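Local coordinates for amino acid adenylation domain-containing protein (Bacillus stratosphericus LAMA 585, PDB 6ULY) that probably selects an alpha-keto acid and activates it as its acyl adenylate, as the adenylation domain of a nonribosomal depsipeptide synthetase, at residues A[203-207]-A[341-345]; A[224-229]-A[333-339]; A[476-480]-A[523-528]. All blocks are in the same frame, centred on the assembly; numbering follows the deposited sequence.

Contact 1 of 3, residues A[203-207]-A[341-345]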
ATOM      1  N   THR A 203       6.486 -24.795  18.265  1.00 40.93           N
ATOM      2  CA  THR A 203       7.382 -25.320  17.240  1.00 45.40           C
ATOM      3  C   THR A 203       8.203 -26.490  17.770  1.00 40.68           C
ATOM      4  O   THR A 203       8.384 -27.496  17.074  1.00 40.42           O
ATOM      5  CB  THR A 203       8.299 -24.203  16.731  1.00 41.58           C
ATOM      6  OG1 THR A 203       7.525 -23.260  15.977  1.00 40.12           O
ATOM      7  CG2 THR A 203       9.423 -24.763  15.853  1.00 38.07           C
ATOM      8  N   VAL A 204       8.706 -26.379  19.003  1.00 39.76           N
ATOM      9  CA  VAL A 204       9.496 -27.462  19.584  1.00 43.70           C
ATOM     10  C   VAL A 204       8.659 -28.729  19.712  1.00 46.54           C
ATOM     11  O   VAL A 204       9.136 -29.836  19.427  1.00 47.53           O
ATOM     12  CB  VAL A 204      10.071 -27.028  20.945  1.00 45.44           C
ATOM     13  CG1 VAL A 204      10.662 -28.224  21.689  1.00 39.34           C
ATOM     14  CG2 VAL A 204      11.119 -25.944  20.753  1.00 43.16           C
ATOM     15  N   ALA A 205       7.401 -28.591  20.139  1.00 43.26           N
ATOM     16  CA  ALA A 205       6.560 -29.766  20.351  1.00 42.58           C
ATOM     17  C   ALA A 205       6.187 -30.437  19.034  1.00 47.26           C
ATOM     18  O   ALA A 205       6.163 -31.670  18.948  1.00 50.72           O
ATOM     19  CB  ALA A 205       5.296 -29.377  21.118  1.00 43.67           C
ATOM     20  N   ALA A 206       5.875 -29.646  18.005  1.00 45.03           N
ATOM     21  CA  ALA A 206       5.468 -30.230  16.731  1.00 46.26           C
ATOM     22  C   ALA A 206       6.633 -30.933  16.044  1.00 46.37           C
ATOM     23  O   ALA A 206       6.452 -31.994  15.433  1.00 49.71           O
ATOM     24  CB  ALA A 206       4.882 -29.150  15.821  1.00 44.52           C
ATOM     25  N   ASN A 207       7.831 -30.364  16.131  1.00 43.75           N
ATOM     26  CA  ASN A 207       9.005 -30.936  15.486  1.00 47.04           C
ATOM     27  C   ASN A 207       9.796 -31.869  16.391  1.00 51.12           C
ATOM     28  O   ASN A 207      10.708 -32.547  15.905  1.00 48.62           O
ATOM     29  CB  ASN A 207       9.934 -29.822  14.998  1.00 39.44           C
ATOM     30  CG  ASN A 207       9.346 -29.040  13.854  1.00 44.94           C
ATOM     31  OD1 ASN A 207       9.381 -29.482  12.706  1.00 46.19           O
ATOM     32  ND2 ASN A 207       8.800 -27.865  14.157  1.00 42.95           N
ATOM     33  N   VAL A 341       2.580 -23.841  10.926  1.00 39.92           N
ATOM     34  CA  VAL A 341       2.239 -25.140  10.357  1.00 41.01           C
ATOM     35  C   VAL A 341       3.520 -25.801   9.868  1.00 39.27           C
ATOM     36  O   VAL A 341       4.413 -25.131   9.339  1.00 38.89           O
ATOM     37  CB  VAL A 341       1.224 -25.025   9.201  1.00 36.53           C
ATOM     38  CG1 VAL A 341      -0.151 -24.641   9.726  1.00 42.32           C
ATOM     39  CG2 VAL A 341       1.700 -24.025   8.157  1.00 37.16           C
ATOM     40  N   PHE A 342       3.601 -27.121  10.038  1.00 39.60           N
ATOM     41  CA  PHE A 342       4.720 -27.921   9.554  1.00 41.54           C
ATOM     42  C   PHE A 342       4.179 -29.198   8.929  1.00 43.31           C
ATOM     43  O   PHE A 342       3.320 -29.861   9.520  1.00 48.51           O
ATOM     44  CB  PHE A 342       5.694 -28.277  10.685  1.00 40.91           C
ATOM     45  CG  PHE A 342       6.473 -27.109  11.217  1.00 41.25           C
ATOM     46  CD1 PHE A 342       7.668 -26.732  10.629  1.00 36.36           C
ATOM     47  CD2 PHE A 342       6.023 -26.403  12.321  1.00 38.75           C
ATOM     48  CE1 PHE A 342       8.392 -25.666  11.124  1.00 39.77           C
ATOM     49  CE2 PHE A 342       6.743 -25.336  12.820  1.00 34.71           C
ATOM     50  CZ  PHE A 342       7.929 -24.967  12.222  1.00 43.28           C
ATOM     51  N   SER A 343       4.682 -29.541   7.746  1.00 40.55           N
ATOM     52  CA  SER A 343       4.296 -30.759   7.044  1.00 42.30           C
ATOM     53  C   SER A 343       5.401 -31.799   7.180  1.00 43.23           C
ATOM     54  O   SER A 343       6.565 -31.517   6.877  1.00 43.94           O
ATOM     55  CB  SER A 343       4.025 -30.474   5.566  1.00 40.75           C
ATOM     56  OG  SER A 343       3.845 -31.677   4.837  1.00 43.12           O
ATOM     57  N   PHE A 344       5.035 -32.999   7.636  1.00 46.74           N
ATOM     58  CA  PHE A 344       5.980 -34.092   7.838  1.00 40.96           C
ATOM     59  C   PHE A 344       5.745 -35.233   6.853  1.00 39.89           C
ATOM     60  O   PHE A 344       6.024 -36.394   7.164  1.00 44.24           O
ATOM     61  CB  PHE A 344       5.894 -34.630   9.266  1.00 38.88           C
ATOM     62  CG  PHE A 344       5.855 -33.564  10.316  1.00 41.92           C
ATOM     63  CD1 PHE A 344       7.023 -33.050  10.844  1.00 45.92           C
ATOM     64  CD2 PHE A 344       4.643 -33.077  10.778  1.00 46.67           C
ATOM     65  CE1 PHE A 344       6.988 -32.068  11.816  1.00 45.24           C
ATOM     66  CE2 PHE A 344       4.601 -32.097  11.747  1.00 43.41           C
ATOM     67  CZ  PHE A 344       5.775 -31.593  12.268  1.00 46.28           C
ATOM     68  N   ALA A 345       5.240 -34.917   5.663  1.00 42.76           N
ATOM     69  CA  ALA A 345       4.771 -35.925   4.724  1.00 46.00           C
ATOM     70  C   ALA A 345       5.533 -35.953   3.408  1.00 42.88           C
ATOM     71  O   ALA A 345       5.238 -36.806   2.563  1.00 49.21           O
ATOM     72  CB  ALA A 345       3.279 -35.709   4.425  1.00 44.57           C
TER
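N207, the last residue of helix 193-207, lays the nitrogen of its side-chain amide over the ring of F342. ND2 stands 3.4 Å above the plane of that ring, close to its centre, and the amide and ring planes are 86° apart, so the amide stands edge-on over the ring instead of stacking flat. From behind, N207 ND2 is held by donating to the backbone O of T203, one turn earlier, at 3.0 Å, and this partner lies nearly in the amide plane. T203 O takes two donors, N207 ND2 and N207 N, which reach it from opposite faces of the carbonyl plane. Asparagine suits the helix end because one short amide can both close on the last turn and present an N-H to an aromatic face.

OD1 sits between the two phenylalanines, near CD1 of F342 and at the edge of the F344 ring, 3.6 Å from F344 CE1, while also accepting a hydrogen bond from R328. CZ of F344 reaches the backbone O of A206 at 3.3 Å, and the small methyl of A206 lets the CZ end of the ring come this near the helix, obliquely. T203 completes the framing of F342. With OG1 beside the backbone N (chi1 -69°) and CG2 anti to it, its methyl and hydroxyl both meet CE2 and CZ of the ring, OG1 near the ring plane and already bonded to N199 O.

The contact joins the C-terminal turn of helix 193-207 to the end of strand 338-342 and the loop after it. Strand 327-333 runs beside these phenylalanines, F342 touching A330 and F344 touching R328, while I387 adjoins both A206 and F342 and helix 224-237 packs on T203 through V233.

Contact 2 of 3, residues A[224-229]-A[333-339]. With QA7 (5'-O-{(S)-hydroxy[(4-methyl-2-oxopentanoyl)oxy]phosphoryl}adenosine), chain C.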
ATOM      1  N   ILE A 224      11.956 -13.438  10.450  1.00 36.67           N
ATOM      2  CA  ILE A 224      11.318 -13.996  11.641  1.00 36.85           C
ATOM      3  C   ILE A 224      11.697 -15.459  11.822  1.00 33.47           C
ATOM      4  O   ILE A 224      11.864 -15.932  12.952  1.00 37.76           O
ATOM      5  CB  ILE A 224       9.787 -13.801  11.566  1.00 38.69           C
ATOM      6  CG1 ILE A 224       9.149 -14.039  12.938  1.00 34.53           C
ATOM      7  CG2 ILE A 224       9.161 -14.717  10.516  1.00 38.00           C
ATOM      8  CD1 ILE A 224       9.313 -12.872  13.888  1.00 35.04           C
ATOM      9  N   GLY A 225      11.847 -16.199  10.720  1.00 35.76           N
ATOM     10  CA  GLY A 225      12.296 -17.579  10.823  1.00 36.89           C
ATOM     11  C   GLY A 225      13.733 -17.702  11.287  1.00 42.01           C
ATOM     12  O   GLY A 225      14.118 -18.722  11.872  1.00 33.00           O
ATOM     13  N   GLY A 226      14.549 -16.681  11.038  1.00 39.28           N
ATOM     14  CA  GLY A 226      15.910 -16.708  11.535  1.00 41.44           C
ATOM     15  C   GLY A 226      15.985 -16.435  13.024  1.00 38.65           C
ATOM     16  O   GLY A 226      16.725 -17.103  13.752  1.00 40.47           O
ATOM     17  N   ILE A 227      15.213 -15.460  13.501  1.00 36.06           N
ATOM     18  CA  ILE A 227      15.329 -15.065  14.899  1.00 40.10           C
ATOM     19  C   ILE A 227      14.520 -15.997  15.793  1.00 40.32           C
ATOM     20  O   ILE A 227      15.009 -16.444  16.836  1.00 42.07           O
ATOM     21  CB  ILE A 227      14.921 -13.588  15.076  1.00 36.85           C
ATOM     22  CG1 ILE A 227      15.020 -13.174  16.548  1.00 42.00           C
ATOM     23  CG2 ILE A 227      13.508 -13.320  14.536  1.00 40.81           C
ATOM     24  CD1 ILE A 227      16.418 -13.327  17.149  1.00 45.45           C
ATOM     25  N   VAL A 228      13.295 -16.340  15.392  1.00 36.06           N
ATOM     26  CA  VAL A 228      12.418 -17.132  16.247  1.00 39.27           C
ATOM     27  C   VAL A 228      12.511 -18.608  15.889  1.00 35.44           C
ATOM     28  O   VAL A 228      12.913 -19.431  16.719  1.00 38.26           O
ATOM     29  CB  VAL A 228      10.955 -16.653  16.156  1.00 35.79           C
ATOM     30  CG1 VAL A 228      10.063 -17.494  17.073  1.00 36.90           C
ATOM     31  CG2 VAL A 228      10.851 -15.179  16.509  1.00 36.83           C
ATOM     32  N   MET A 229      12.135 -18.958  14.656  1.00 31.06           N
ATOM     33  CA  MET A 229      11.989 -20.370  14.316  1.00 35.24           C
ATOM     34  C   MET A 229      13.277 -21.149  14.557  1.00 36.97           C
ATOM     35  O   MET A 229      13.229 -22.359  14.807  1.00 39.12           O
ATOM     36  CB  MET A 229      11.551 -20.527  12.861  1.00 26.75           C
ATOM     37  CG  MET A 229      11.279 -21.968  12.465  1.00 30.38           C
ATOM     38  SD  MET A 229      10.659 -22.150  10.780  1.00 38.10           S
ATOM     39  CE  MET A 229      12.068 -21.585   9.827  1.00 38.07           C
ATOM     40  N   MET A 333       4.275 -16.145   9.515  1.00 35.46           N
ATOM     41  CA  MET A 333       4.382 -14.716   9.273  1.00 40.41           C
ATOM     42  C   MET A 333       5.063 -14.079  10.471  1.00 36.67           C
ATOM     43  O   MET A 333       4.978 -14.585  11.591  1.00 36.51           O
ATOM     44  CB  MET A 333       3.011 -14.053   9.052  1.00 38.11           C
ATOM     45  CG  MET A 333       2.077 -14.793   8.105  1.00 39.58           C
ATOM     46  SD  MET A 333       0.445 -14.016   7.983  1.00 41.12           S
ATOM     47  CE  MET A 333       0.889 -12.418   7.297  1.00 31.52           C
ATOM     48  N   SER A 334       5.731 -12.953  10.227  1.00 40.85           N
ATOM     49  CA  SER A 334       6.318 -12.210  11.334  1.00 38.46           C
ATOM     50  C   SER A 334       5.255 -11.860  12.370  1.00 39.87           C
ATOM     51  O   SER A 334       5.525 -11.883  13.577  1.00 38.64           O
ATOM     52  CB  SER A 334       7.007 -10.951  10.812  1.00 34.46           C
ATOM     53  OG  SER A 334       6.053 -10.021  10.341  1.00 55.69           O
ATOM     54  N   GLU A 335       4.031 -11.560  11.917  1.00 38.38           N
ATOM     55  CA  GLU A 335       2.961 -11.163  12.828  1.00 36.88           C
ATOM     56  C   GLU A 335       2.526 -12.289  13.756  1.00 36.65           C
ATOM     57  O   GLU A 335       1.879 -12.016  14.774  1.00 38.85           O
ATOM     58  CB  GLU A 335       1.739 -10.670  12.043  1.00 38.58           C
ATOM     59  CG  GLU A 335       1.942  -9.354  11.320  1.00 39.33           C
ATOM     60  CD  GLU A 335       2.467  -9.529   9.909  1.00 38.00           C
ATOM     61  OE1 GLU A 335       3.087 -10.577   9.619  1.00 41.10           O
ATOM     62  OE2 GLU A 335       2.257  -8.615   9.088  1.00 38.92           O
ATOM     63  N   ILE A 336       2.858 -13.538  13.432  1.00 40.77           N
ATOM     64  CA  ILE A 336       2.465 -14.677  14.256  1.00 36.59           C
ATOM     65  C   ILE A 336       3.709 -15.431  14.720  1.00 40.58           C
ATOM     66  O   ILE A 336       3.651 -16.633  15.012  1.00 37.49           O
ATOM     67  CB  ILE A 336       1.489 -15.595  13.494  1.00 38.65           C
ATOM     68  CG1 ILE A 336       2.120 -16.103  12.196  1.00 39.37           C
ATOM     69  CG2 ILE A 336       0.184 -14.847  13.171  1.00 40.24           C
ATOM     70  CD1 ILE A 336       1.199 -16.966  11.364  1.00 33.10           C
ATOM     71  N   SER A 337       4.843 -14.724  14.792  1.00 38.62           N
ATOM     72  CA  SER A 337       6.077 -15.222  15.403  1.00 41.82           C
ATOM     73  C   SER A 337       6.716 -16.367  14.618  1.00 39.61           C
ATOM     74  O   SER A 337       7.349 -17.246  15.208  1.00 40.77           O
ATOM     75  CB  SER A 337       5.837 -15.663  16.851  1.00 43.84           C
ATOM     76  OG  SER A 337       5.397 -14.578  17.643  1.00 43.66           O
ATOM     77  N   SER A 338       6.572 -16.348  13.292  1.00 36.61           N
ATOM     78  CA  SER A 338       7.206 -17.296  12.374  1.00 41.80           C
ATOM     79  C   SER A 338       6.254 -18.456  12.084  1.00 40.42           C
ATOM     80  O   SER A 338       5.049 -18.236  11.915  1.00 38.90           O
ATOM     81  CB  SER A 338       8.574 -17.777  12.905  1.00 36.78           C
ATOM     82  OG  SER A 338       8.492 -18.885  13.789  1.00 41.27           O
ATOM     83  N   ALA A 339       6.771 -19.679  11.993  1.00 41.67           N
ATOM     84  CA  ALA A 339       5.975 -20.773  11.451  1.00 42.21           C
ATOM     85  C   ALA A 339       4.878 -21.197  12.420  1.00 39.11           C
ATOM     86  O   ALA A 339       5.066 -21.199  13.637  1.00 38.91           O
ATOM     87  CB  ALA A 339       6.868 -21.965  11.126  1.00 36.32           C
TER
HETATM   88  C01 QA7 C 701       8.110 -20.564   7.903  1.00 44.33           C
HETATM   89  C02 QA7 C 701       8.753 -19.231   7.972  1.00 40.95           C
HETATM   90  C03 QA7 C 701       9.200 -18.941   9.378  1.00 43.30           C
HETATM   91  C04 QA7 C 701       7.776 -18.293   7.338  1.00 43.01           C
HETATM   92  C05 QA7 C 701       7.593 -16.944   7.958  1.00 44.10           C
HETATM   93  C06 QA7 C 701       7.698 -15.727   7.099  1.00 42.01           C
HETATM   94  C10 QA7 C 701       5.079 -14.026   5.582  1.00 43.28           C
HETATM   95  C11 QA7 C 701       4.477 -14.255   4.367  1.00 47.53           C
HETATM   96  C12 QA7 C 701       3.117 -15.040   4.589  1.00 49.13           C
HETATM   97  C13 QA7 C 701       2.966 -15.674   3.553  1.00 49.35           C
HETATM   98  C14 QA7 C 701       4.465 -15.970   2.939  1.00 50.13           C
HETATM   99  C16 QA7 C 701       5.388 -17.787   4.170  1.00 47.33           C
HETATM  100  C18 QA7 C 701       4.905 -19.455   2.933  1.00 44.48           C
HETATM  101  C19 QA7 C 701       4.714 -20.679   2.300  1.00 39.75           C
HETATM  102  C21 QA7 C 701       3.628 -19.660   0.637  1.00 45.70           C
HETATM  103  C23 QA7 C 701       4.425 -18.365   2.342  1.00 44.86           C
HETATM  104  N15 QA7 C 701       4.753 -17.334   3.132  1.00 45.42           N
HETATM  105  N17 QA7 C 701       5.491 -19.079   4.068  1.00 46.52           N
HETATM  106  N20 QA7 C 701       4.077 -20.732   1.181  1.00 47.49           N
HETATM  107  N22 QA7 C 701       3.782 -18.503   1.173  1.00 47.65           N
HETATM  108  N24 QA7 C 701       5.200 -21.843   2.904  1.00 43.04           N
HETATM  109  O07 QA7 C 701       7.423 -14.490   7.563  1.00 48.97           O
HETATM  110  O09 QA7 C 701       6.251 -13.311   5.459  1.00 48.93           O
HETATM  111  O25 QA7 C 701       5.269 -15.228   3.552  1.00 45.76           O
HETATM  112  O26 QA7 C 701       2.312 -14.973   2.477  1.00 51.27           O
HETATM  113  O27 QA7 C 701       1.912 -14.216   4.953  1.00 49.27           O
HETATM  114  O28 QA7 C 701       8.446 -12.612   6.484  1.00 59.20           O
HETATM  115  O29 QA7 C 701       6.530 -12.251   7.573  1.00 42.14           O
HETATM  116  O30 QA7 C 701       8.019 -15.861   6.028  1.00 45.83           O
HETATM  117  O31 QA7 C 701       7.335 -16.863   9.059  1.00 46.39           O
HETATM  118  P08 QA7 C 701       7.167 -13.165   6.728  1.00 53.97           P
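I224, at the start of helix 224-237, packs against the loop between strands 327-333 and 338-342 and touches the bound keto acyl adenylate as well. Its CB rests 3.8 Å from CA of S334. There the side chain forks. CG1, anti to the backbone N (chi1 -165°), enters the bend of the loop and lies 3.5 Å from the backbone N of S338; CD1 carries on to CA and O of S334. The other branch, CG2, turns to the ligand and meets O31, the keto oxygen, at 3.2 Å. A beta-branched residue suits the place, since one branch fills the loop while the other lines the pocket.

M333 O helps to hold the loop, accepting from I336 N and S338 N on opposite faces of its plane; two residues, S337 and S338, are set opposite the single M333, a G1 beta bulge. Five residues on from I224, past a wider pi-type turn, M229 sets SD 3.8 Å from CB of A339 and 3.8 Å from C03, a methyl of the ligand, whose neighbouring methyl C01 meets A339. The bareness of G225 lets the same end of the acyl chain lie close to the helix.

The phosphate oxygen O29 takes a nearly straight bond from S334 N, 2.9 Å long at 162°. The keto oxygen O31, by contrast, is met here by carbon, I224 CG2 and S338 CA, consistent with a pocket for a keto acid.

Contact 3 of 3, residues A[476-480]-A[523-528]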
ATOM      1  N   ILE A 476      -7.195 -20.167 -22.173  0.95122.47           N
ATOM      2  CA  ILE A 476      -7.753 -19.461 -23.364  0.95121.14           C
ATOM      3  C   ILE A 476      -6.600 -19.002 -24.255  0.95111.73           C
ATOM      4  O   ILE A 476      -6.701 -19.160 -25.486  0.95115.36           O
ATOM      5  CB  ILE A 476      -8.674 -18.298 -22.966  0.95117.72           C
ATOM      6  CG1 ILE A 476     -10.025 -18.836 -22.484  0.95128.27           C
ATOM      7  CG2 ILE A 476      -8.844 -17.310 -24.120  0.95113.80           C
ATOM      8  CD1 ILE A 476     -10.651 -18.020 -21.388  0.95136.68           C
ATOM      9  N   ALA A 477      -5.532 -18.468 -23.664  0.76110.65           N
ATOM     10  CA  ALA A 477      -4.330 -18.056 -24.424  0.76110.39           C
ATOM     11  C   ALA A 477      -3.768 -19.252 -25.213  0.76108.96           C
ATOM     12  O   ALA A 477      -3.293 -19.035 -26.343  0.76107.06           O
ATOM     13  CB  ALA A 477      -3.298 -17.455 -23.503  0.76114.33           C
ATOM     14  N   GLU A 478      -3.852 -20.468 -24.662  0.89115.81           N
ATOM     15  CA  GLU A 478      -3.238 -21.698 -25.240  0.89109.29           C
ATOM     16  C   GLU A 478      -4.093 -22.267 -26.374  0.89111.87           C
ATOM     17  O   GLU A 478      -3.598 -23.154 -27.078  0.89109.56           O
ATOM     18  CB  GLU A 478      -3.027 -22.752 -24.150  0.89112.52           C
ATOM     19  CG  GLU A 478      -1.850 -22.452 -23.230  0.89111.86           C
ATOM     20  CD  GLU A 478      -1.681 -23.399 -22.049  0.89107.25           C
ATOM     21  OE1 GLU A 478      -2.681 -23.630 -21.319  0.89109.99           O
ATOM     22  OE2 GLU A 478      -0.546 -23.906 -21.860  0.89111.18           O
ATOM     23  N   GLU A 479      -5.318 -21.786 -26.562  0.96111.60           N
ATOM     24  CA  GLU A 479      -6.155 -22.197 -27.717  0.96111.55           C
ATOM     25  C   GLU A 479      -5.665 -21.500 -28.995  0.96108.71           C
ATOM     26  O   GLU A 479      -6.010 -21.986 -30.091  0.96111.47           O
ATOM     27  CB  GLU A 479      -7.628 -21.888 -27.456  0.96114.95           C
ATOM     28  CG  GLU A 479      -8.238 -22.700 -26.325  0.96107.76           C
ATOM     29  CD  GLU A 479      -9.577 -22.190 -25.804  0.96108.71           C
ATOM     30  OE1 GLU A 479     -10.031 -21.097 -26.196  0.96109.71           O
ATOM     31  OE2 GLU A 479     -10.182 -22.906 -25.002  0.96104.14           O
ATOM     32  N   VAL A 480      -4.908 -20.405 -28.873  0.85107.95           N
ATOM     33  CA  VAL A 480      -4.323 -19.691 -30.049  0.85111.64           C
ATOM     34  C   VAL A 480      -3.275 -20.603 -30.674  0.85113.53           C
ATOM     35  O   VAL A 480      -2.369 -21.047 -29.967  0.85115.23           O
ATOM     36  CB  VAL A 480      -3.710 -18.336 -29.662  0.85103.32           C
ATOM     37  CG1 VAL A 480      -3.054 -17.666 -30.861  0.85100.59           C
ATOM     38  CG2 VAL A 480      -4.737 -17.418 -29.025  0.85111.71           C
ATOM     39  N   HIS A 523      -3.625 -12.631 -31.856  0.91 91.14           N
ATOM     40  CA  HIS A 523      -4.670 -13.645 -31.554  0.91 91.11           C
ATOM     41  C   HIS A 523      -4.855 -13.790 -30.040  0.91100.13           C
ATOM     42  O   HIS A 523      -6.000 -13.958 -29.608  0.91 98.62           O
ATOM     43  CB  HIS A 523      -4.350 -14.985 -32.220  0.91 91.90           C
ATOM     44  CG  HIS A 523      -4.458 -14.957 -33.709  0.91 87.60           C
ATOM     45  ND1 HIS A 523      -5.301 -14.096 -34.389  0.91 88.74           N
ATOM     46  CD2 HIS A 523      -3.833 -15.688 -34.656  0.91 85.17           C
ATOM     47  CE1 HIS A 523      -5.185 -14.293 -35.688  0.91 81.39           C
ATOM     48  NE2 HIS A 523      -4.292 -15.262 -35.876  0.91 81.98           N
ATOM     49  N   ILE A 524      -3.775 -13.745 -29.265  1.00 99.10           N
ATOM     50  CA  ILE A 524      -3.852 -13.828 -27.778  1.00 97.73           C
ATOM     51  C   ILE A 524      -4.724 -12.671 -27.279  1.00105.53           C
ATOM     52  O   ILE A 524      -5.683 -12.898 -26.519  1.00102.95           O
ATOM     53  CB  ILE A 524      -2.438 -13.803 -27.158  1.00103.46           C
ATOM     54  CG1 ILE A 524      -1.692 -15.123 -27.384  1.00 97.10           C
ATOM     55  CG2 ILE A 524      -2.492 -13.445 -25.674  1.00111.49           C
ATOM     56  CD1 ILE A 524      -0.201 -15.071 -27.017  1.00 98.29           C
ATOM     57  N   LYS A 525      -4.392 -11.460 -27.702  1.00104.17           N
ATOM     58  CA  LYS A 525      -5.101 -10.245 -27.256  1.00106.42           C
ATOM     59  C   LYS A 525      -6.582 -10.392 -27.614  1.00103.58           C
ATOM     60  O   LYS A 525      -7.438 -10.179 -26.732  1.00107.75           O
ATOM     61  CB  LYS A 525      -4.424  -9.020 -27.879  1.00106.05           C
ATOM     62  CG  LYS A 525      -4.795  -7.694 -27.235  1.00116.63           C
ATOM     63  CD  LYS A 525      -3.851  -6.540 -27.555  1.00120.59           C
ATOM     64  CE  LYS A 525      -4.480  -5.447 -28.399  1.00119.45           C
ATOM     65  NZ  LYS A 525      -3.497  -4.393 -28.750  1.00112.23           N
ATOM     66  N   SER A 526      -6.883 -10.772 -28.856  0.83105.37           N
ATOM     67  CA  SER A 526      -8.271 -10.740 -29.390  0.83102.01           C
ATOM     68  C   SER A 526      -9.064 -11.955 -28.890  0.83105.03           C
ATOM     69  O   SER A 526     -10.259 -11.793 -28.605  0.83106.84           O
ATOM     70  CB  SER A 526      -8.292 -10.622 -30.896  0.83 97.82           C
ATOM     71  OG  SER A 526      -7.899 -11.840 -31.511  0.83 95.93           O
ATOM     72  N   HIS A 527      -8.437 -13.127 -28.786  1.00105.52           N
ATOM     73  CA  HIS A 527      -9.116 -14.356 -28.306  1.00110.26           C
ATOM     74  C   HIS A 527      -9.437 -14.238 -26.814  1.00111.61           C
ATOM     75  O   HIS A 527     -10.498 -14.721 -26.395  1.00117.96           O
ATOM     76  CB  HIS A 527      -8.271 -15.588 -28.613  1.00105.43           C
ATOM     77  CG  HIS A 527      -8.983 -16.871 -28.360  1.00108.96           C
ATOM     78  ND1 HIS A 527     -10.226 -17.143 -28.892  1.00112.88           N
ATOM     79  CD2 HIS A 527      -8.628 -17.961 -27.647  1.00111.33           C
ATOM     80  CE1 HIS A 527     -10.610 -18.346 -28.510  1.00115.51           C
ATOM     81  NE2 HIS A 527      -9.646 -18.869 -27.744  1.00113.59           N
ATOM     82  N   ILE A 528      -8.565 -13.623 -26.025  1.00112.01           N
ATOM     83  CA  ILE A 528      -8.850 -13.407 -24.579  1.00115.73           C
ATOM     84  C   ILE A 528      -9.938 -12.333 -24.445  1.00122.53           C
ATOM     85  O   ILE A 528     -10.822 -12.491 -23.580  1.00133.14           O
ATOM     86  CB  ILE A 528      -7.565 -13.052 -23.802  1.00113.75           C
ATOM     87  CG1 ILE A 528      -6.637 -14.264 -23.689  1.00108.31           C
ATOM     88  CG2 ILE A 528      -7.886 -12.474 -22.427  1.00115.46           C
ATOM     89  CD1 ILE A 528      -5.308 -13.933 -23.071  1.00103.76           C
TER
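H527 sends its ring across to the 476-480 turn because CG lies anti to its backbone N (chi1 -171°), and E479, with CG beside its own backbone N and the chain extended beyond, brings its carboxylate to meet it. A type I beta turn from A477 to V480, where helix 470-477 runs out, lies against helix 514-532. Both helices pack on strand 502-509 through A477, I524 and I528, all three touching L505. The bulk of the contact is aliphatic. I476 CG2 meets CG1 of I528 at 3.8 Å, and the small A477 lets CD1 of I528 approach its methyl. V480 closes the turn with two branches: CG1 presses on CB of H523 at 3.3 Å, while CG2 lies over the backbone of the same histidine and near CG1 of I524. Histidine suits the partly exposed place of H527, since its ring offers carbon to I476 and nitrogen to E479. The negative carboxylate probably favours a proton on that nitrogen. At the ring edge, H527 CD2 lies 3.1 Å from I476 O. Beside it, H527 NE2 donates to the anti lone pair of E479 OE1 at 2.7 Å.

Contacts 1 and 2 are neighbours within the AMP-binding part of the enzyme, their centres 14 Å apart, and they share strand 338-342 of the nine-stranded mixed sheet. Contact 2 is nested along the chain inside the loop closed by contact 1, and the two touch directly where F342 CZ approaches M229 SD, so packing on helix 193-207 continues into the wall of the acyl pocket. Contact 3 follows later in sequence, with its centre 44 Å from that of contact 1 and 43 Å from that of contact 2. It belongs to a separate region of the fold, consistent with the small C-terminal subdomain of ANL enzymes, and is remote from the bound adenylate.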